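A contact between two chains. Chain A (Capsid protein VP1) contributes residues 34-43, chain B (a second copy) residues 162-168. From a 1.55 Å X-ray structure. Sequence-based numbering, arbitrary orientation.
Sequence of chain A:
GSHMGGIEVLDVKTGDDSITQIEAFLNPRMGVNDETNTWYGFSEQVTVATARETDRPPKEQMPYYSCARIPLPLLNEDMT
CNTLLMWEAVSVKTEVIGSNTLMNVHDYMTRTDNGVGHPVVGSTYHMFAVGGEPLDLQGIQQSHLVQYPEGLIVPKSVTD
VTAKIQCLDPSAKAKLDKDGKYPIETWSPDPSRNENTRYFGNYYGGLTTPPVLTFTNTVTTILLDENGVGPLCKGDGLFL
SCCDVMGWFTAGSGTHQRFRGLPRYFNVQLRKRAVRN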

ATOM      1  N   ASP A  34     -17.856   4.979 -31.305  1.00 15.34           N
ATOM      2  CA  ASP A  34     -17.954   4.509 -32.711  1.00 16.41           C
ATOM      3  C   ASP A  34     -16.604   3.913 -33.107  1.00 14.74           C
ATOM      4  O   ASP A  34     -15.620   4.670 -33.150  1.00 14.56           O
ATOM      5  CB  ASP A  34     -18.365   5.694 -33.581  1.00 18.75           C
ATOM      6  CG  ASP A  34     -18.369   5.471 -35.078  1.00 22.51           C
ATOM      7  OD1 ASP A  34     -18.077   4.343 -35.528  1.00 19.76           O
ATOM      8  OD2 ASP A  34     -18.624   6.479 -35.783  1.00 25.28           O
ATOM      9  N   GLU A  35     -16.586   2.605 -33.379  1.00 14.45           N
ATOM     10  CA  GLU A  35     -15.359   1.842 -33.704  1.00 15.26           C
ATOM     11  C   GLU A  35     -14.725   2.323 -35.022  1.00 15.22           C
ATOM     12  O   GLU A  35     -13.588   1.911 -35.293  1.00 16.70           O
ATOM     13  CB  GLU A  35     -15.673   0.345 -33.705  1.00 16.42           C
ATOM     14  CG  GLU A  35     -16.445  -0.058 -34.938  1.00 17.65           C
ATOM     15  CD  GLU A  35     -16.804  -1.528 -34.990  1.00 21.30           C
ATOM     16  OE1 GLU A  35     -17.365  -1.950 -36.017  1.00 26.24           O
ATOM     17  OE2 GLU A  35     -16.499  -2.254 -34.019  1.00 20.35           O
ATOM     18  N   THR A  36     -15.408   3.130 -35.840  1.00 15.10           N
ATOM     19  CA  THR A  36     -14.822   3.687 -37.090  1.00 16.28           C
ATOM     20  C   THR A  36     -14.231   5.076 -36.873  1.00 15.68           C
ATOM     21  O   THR A  36     -13.607   5.607 -37.796  1.00 17.22           O
ATOM     22  CB  THR A  36     -15.864   3.756 -38.213  1.00 16.80           C
ATOM     23  OG1 THR A  36     -16.858   4.736 -37.911  1.00 17.62           O
ATOM     24  CG2 THR A  36     -16.496   2.400 -38.446  1.00 18.57           C
ATOM     25  N   ASN A  37     -14.379   5.651 -35.685  1.00 15.70           N
ATOM     26  CA  ASN A  37     -13.829   6.987 -35.359  1.00 14.69           C
ATOM     27  C   ASN A  37     -12.360   6.842 -34.953  1.00 13.68           C
ATOM     28  O   ASN A  37     -12.056   5.978 -34.138  1.00 13.60           O
ATOM     29  CB  ASN A  37     -14.676   7.657 -34.287  1.00 15.40           C
ATOM     30  CG  ASN A  37     -14.332   9.113 -34.081  1.00 14.57           C
ATOM     31  OD1 ASN A  37     -13.225   9.467 -33.668  1.00 14.52           O
ATOM     32  ND2 ASN A  37     -15.297   9.972 -34.376  1.00 18.79           N
ATOM     33  N   THR A  38     -11.482   7.706 -35.448  1.00 13.66           N
ATOM     34  CA  THR A  38     -10.022   7.669 -35.200  1.00 13.83           C
ATOM     35  C   THR A  38      -9.697   7.779 -33.692  1.00 13.25           C
ATOM     36  O   THR A  38      -8.569   7.406 -33.322  1.00 13.71           O
ATOM     37  CB  THR A  38      -9.360   8.774 -36.042  1.00 14.34           C
ATOM     38  OG1 THR A  38      -7.958   8.558 -36.100  1.00 15.57           O
ATOM     39  CG2 THR A  38      -9.641  10.163 -35.514  1.00 15.42           C
ATOM     40  N   TRP A  39     -10.619   8.270 -32.851  1.00 12.38           N
ATOM     41  CA  TRP A  39     -10.380   8.416 -31.390  1.00 12.44           C
ATOM     42  C   TRP A  39     -11.163   7.374 -30.590  1.00 12.69           C
ATOM     43  O   TRP A  39     -11.344   7.563 -29.391  1.00 12.65           O
ATOM     44  CB  TRP A  39     -10.652   9.852 -30.910  1.00 12.53           C
ATOM     45  CG  TRP A  39      -9.556  10.782 -31.318  1.00 12.85           C
ATOM     46  CD1 TRP A  39      -9.540  11.663 -32.363  1.00 14.51           C
ATOM     47  CD2 TRP A  39      -8.257  10.866 -30.717  1.00 12.74           C
ATOM     48  NE1 TRP A  39      -8.310  12.264 -32.459  1.00 14.54           N
ATOM     49  CE2 TRP A  39      -7.513  11.826 -31.436  1.00 13.48           C
ATOM     50  CE3 TRP A  39      -7.657  10.234 -29.621  1.00 13.86           C
ATOM     51  CZ2 TRP A  39      -6.207  12.147 -31.087  1.00 14.30           C
ATOM     52  CZ3 TRP A  39      -6.360  10.533 -29.295  1.00 14.00           C
ATOM     53  CH2 TRP A  39      -5.648  11.500 -30.004  1.00 13.82           C
ATOM     54  N   TYR A  40     -11.555   6.257 -31.212  1.00 11.88           N
ATOM     55  CA  TYR A  40     -12.263   5.172 -30.488  1.00 12.02           C
ATOM     56  C   TYR A  40     -11.429   4.747 -29.268  1.00 12.05           C
ATOM     57  O   TYR A  40     -10.244   4.546 -29.393  1.00 11.65           O
ATOM     58  CB  TYR A  40     -12.460   4.005 -31.439  1.00 11.61           C
ATOM     59  CG  TYR A  40     -13.277   2.846 -30.941  1.00 10.92           C
ATOM     60  CD1 TYR A  40     -14.516   3.031 -30.342  1.00 12.48           C
ATOM     61  CD2 TYR A  40     -12.861   1.544 -31.200  1.00 12.21           C
ATOM     62  CE1 TYR A  40     -15.311   1.961 -29.981  1.00 12.18           C
ATOM     63  CE2 TYR A  40     -13.639   0.465 -30.818  1.00 11.54           C
ATOM     64  CZ  TYR A  40     -14.855   0.677 -30.200  1.00 12.37           C
ATOM     65  OH  TYR A  40     -15.637  -0.393 -29.858  1.00 13.97           O
ATOM     66  N   GLY A  41     -12.079   4.578 -28.129  1.00 11.91           N
ATOM     67  CA  GLY A  41     -11.389   4.183 -26.880  1.00 12.29           C
ATOM     68  C   GLY A  41     -10.998   5.364 -26.031  1.00 12.23           C
ATOM     69  O   GLY A  41     -10.390   5.182 -24.960  1.00 11.68           O
ATOM     70  N   PHE A  42     -11.300   6.564 -26.504  1.00 11.51           N
ATOM     71  CA  PHE A  42     -11.046   7.841 -25.822  1.00 11.28           C
ATOM     72  C   PHE A  42     -12.344   8.641 -25.784  1.00 11.36           C
ATOM     73  O   PHE A  42     -13.294   8.351 -26.507  1.00 11.59           O
ATOM     74  CB  PHE A  42     -10.020   8.667 -26.585  1.00 11.32           C
ATOM     75  CG  PHE A  42      -8.642   8.076 -26.711  1.00 10.65           C
ATOM     76  CD1 PHE A  42      -8.389   7.025 -27.592  1.00 11.51           C
ATOM     77  CD2 PHE A  42      -7.596   8.586 -25.950  1.00 11.38           C
ATOM     78  CE1 PHE A  42      -7.099   6.528 -27.741  1.00 11.01           C
ATOM     79  CE2 PHE A  42      -6.306   8.087 -26.108  1.00 12.20           C
ATOM     80  CZ  PHE A  42      -6.065   7.060 -27.009  1.00 11.79           C
ATOM     81  N   SER A  43     -12.353   9.688 -24.977  1.00 12.35           N
ATOM     82  CA  SER A  43     -13.374  10.755 -25.081  1.00 12.73           C
ATOM     83  C   SER A  43     -12.939  11.777 -26.125  1.00 13.22           C
ATOM     84  O   SER A  43     -11.772  11.828 -26.507  1.00 13.19           O
ATOM     85  CB  SER A  43     -13.640  11.428 -23.755  1.00 12.94           C
ATOM     86  OG  SER A  43     -12.586  12.316 -23.394  1.00 12.32           O
TER
ATOM     87  N   THR B 162      -7.049  -0.735 -37.883  1.00 14.19           N
ATOM     88  CA  THR B 162      -8.024   0.363 -37.948  1.00 13.93           C
ATOM     89  C   THR B 162      -8.191   0.899 -36.532  1.00 13.68           C
ATOM     90  O   THR B 162      -7.537   0.395 -35.637  1.00 13.28           O
ATOM     91  CB  THR B 162      -9.377  -0.108 -38.483  1.00 15.52           C
ATOM     92  OG1 THR B 162      -9.998  -0.984 -37.539  1.00 16.62           O
ATOM     93  CG2 THR B 162      -9.258  -0.817 -39.817  1.00 16.84           C
ATOM     94  N   ALA B 163      -9.074   1.874 -36.351  1.00 13.88           N
ATOM     95  CA  ALA B 163      -9.335   2.457 -35.017  1.00 12.99           C
ATOM     96  C   ALA B 163      -9.805   1.356 -34.051  1.00 13.31           C
ATOM     97  O   ALA B 163      -9.624   1.512 -32.839  1.00 13.09           O
ATOM     98  CB  ALA B 163     -10.331   3.574 -35.150  1.00 13.97           C
ATOM     99  N   LYS B 164     -10.334   0.239 -34.543  1.00 13.06           N
ATOM    100  CA  LYS B 164     -10.734  -0.888 -33.649  1.00 14.24           C
ATOM    101  C   LYS B 164      -9.543  -1.345 -32.790  1.00 13.42           C
ATOM    102  O   LYS B 164      -9.756  -1.857 -31.670  1.00 13.82           O
ATOM    103  CB  LYS B 164     -11.260  -2.072 -34.465  1.00 16.91           C
ATOM    104  CG  LYS B 164     -12.523  -1.803 -35.270  1.00 20.22           C
ATOM    105  CD  LYS B 164     -13.001  -3.011 -36.073  1.00 23.13           C
ATOM    106  CE  LYS B 164     -13.669  -4.074 -35.238  1.00 27.46           C
ATOM    107  N   ILE B 165      -8.319  -1.213 -33.280  1.00 12.80           N
ATOM    108  CA  ILE B 165      -7.120  -1.693 -32.550  1.00 11.81           C
ATOM    109  C   ILE B 165      -6.919  -0.875 -31.277  1.00 11.25           C
ATOM    110  O   ILE B 165      -6.119  -1.307 -30.439  1.00 11.19           O
ATOM    111  CB  ILE B 165      -5.868  -1.643 -33.438  1.00 12.20           C
ATOM    112  CG1 ILE B 165      -4.839  -2.693 -33.034  1.00 12.72           C
ATOM    113  CG2 ILE B 165      -5.283  -0.241 -33.469  1.00 12.81           C
ATOM    114  CD1 ILE B 165      -5.251  -4.128 -33.330  1.00 13.50           C
ATOM    115  N   GLN B 166      -7.545   0.292 -31.160  1.00 11.55           N
ATOM    116  CA  GLN B 166      -7.417   1.110 -29.924  1.00 12.13           C
ATOM    117  C   GLN B 166      -8.255   0.486 -28.800  1.00 12.80           C
ATOM    118  O   GLN B 166      -8.055   0.880 -27.634  1.00 12.27           O
ATOM    119  CB  GLN B 166      -7.807   2.559 -30.221  1.00 12.35           C
ATOM    120  CG  GLN B 166      -6.686   3.229 -30.991  1.00 12.64           C
ATOM    121  CD  GLN B 166      -6.974   4.577 -31.611  1.00 13.13           C
ATOM    122  OE1 GLN B 166      -6.145   5.078 -32.361  1.00 13.70           O
ATOM    123  NE2 GLN B 166      -8.130   5.161 -31.333  1.00 12.65           N
ATOM    124  N   CYS B 167      -9.191  -0.402 -29.135  1.00 12.74           N
ATOM    125  CA  CYS B 167      -9.964  -1.222 -28.161  1.00 12.96           C
ATOM    126  C   CYS B 167      -9.637  -2.700 -28.440  1.00 12.01           C
ATOM    127  O   CYS B 167      -8.454  -2.988 -28.669  1.00 13.22           O
ATOM    128  CB  CYS B 167     -11.440  -0.851 -28.216  1.00 13.41           C
ATOM    129  SG  CYS B 167     -11.756   0.892 -27.806  1.00 14.34           S
ATOM    130  N   LEU B 168     -10.613  -3.592 -28.470  1.00 12.05           N
ATOM    131  CA  LEU B 168     -10.374  -5.031 -28.666  1.00 12.18           C
ATOM    132  C   LEU B 168     -10.851  -5.426 -30.061  1.00 11.53           C
ATOM    133  O   LEU B 168     -12.065  -5.502 -30.317  1.00 12.40           O
ATOM    134  CB  LEU B 168     -11.094  -5.819 -27.575  1.00 13.12           C
ATOM    135  CG  LEU B 168     -10.549  -7.215 -27.286  1.00 13.94           C
ATOM    136  CD1 LEU B 168     -10.704  -8.152 -28.471  1.00 15.28           C
ATOM    137  CD2 LEU B 168      -9.124  -7.155 -26.810  1.00 15.39           C
TER
HETATM  138  O   HOH W   1     -12.682   0.589 -37.480  1.00 25.37           O

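Chain B meets chain A with a short 3-10 segment, residues 163-166, set against a run of consecutive beta turns. T162(B) makes no direct contact with the other stretch, but its OG1 is 3.1 Å from the oxygen of water 1, which donates to E35(A) O at 2.7 Å; the same OG1 accepts from K164(B) N at 3.3 Å.

A163(B) points its CB toward chain A, where it packs 3.1 Å from N37(A) O and 4.3 Å from Y40(A) CB. N37(A) O already accepts from Y40(A) N at 3.0 Å, closing a type I turn. A methyl suits such close quarters: it fills the space and asks for no polar partner.

The CA-to-CB bond of K164(B) points sideways, and its CE comes 3.6 Å from E35(A) OE2. NZ is not modelled, so no salt bridge can be assigned; what the model holds is the aliphatic chain beside the carboxylate. I165(B) points away and leaves the contact to its neighbours.

Q166(B) supplies the direct hydrogen bonds. With chi1 m and chi2 t, its extended side chain brings NE2 to two backbone acceptors, T38(A) O at 3.0 Å and Y40(A) O at 2.9 Å, spending both amide hydrogens. OE1 is satisfied elsewhere in the structure. The rule is economical: a primary amide reads the path of a turn through its carbonyls, and the buried group is left with no unmet donor.

C167(B) ends the contact. Its SG sits over one face of the Y40(A) ring, 3.7 Å from the centroid, while A163(B) O lies at the ring's edge, 3.6 Å from CD2 of Y40(A). The same SG approaches G41(A) CA at 3.4 Å. Glycine fits here twice over: its positive phi would jam a CB against the preceding carbonyl, and that CB would also lie only 3.0 Å from C167(B) SG. L168(B), next in sequence, makes no contact with the other stretch.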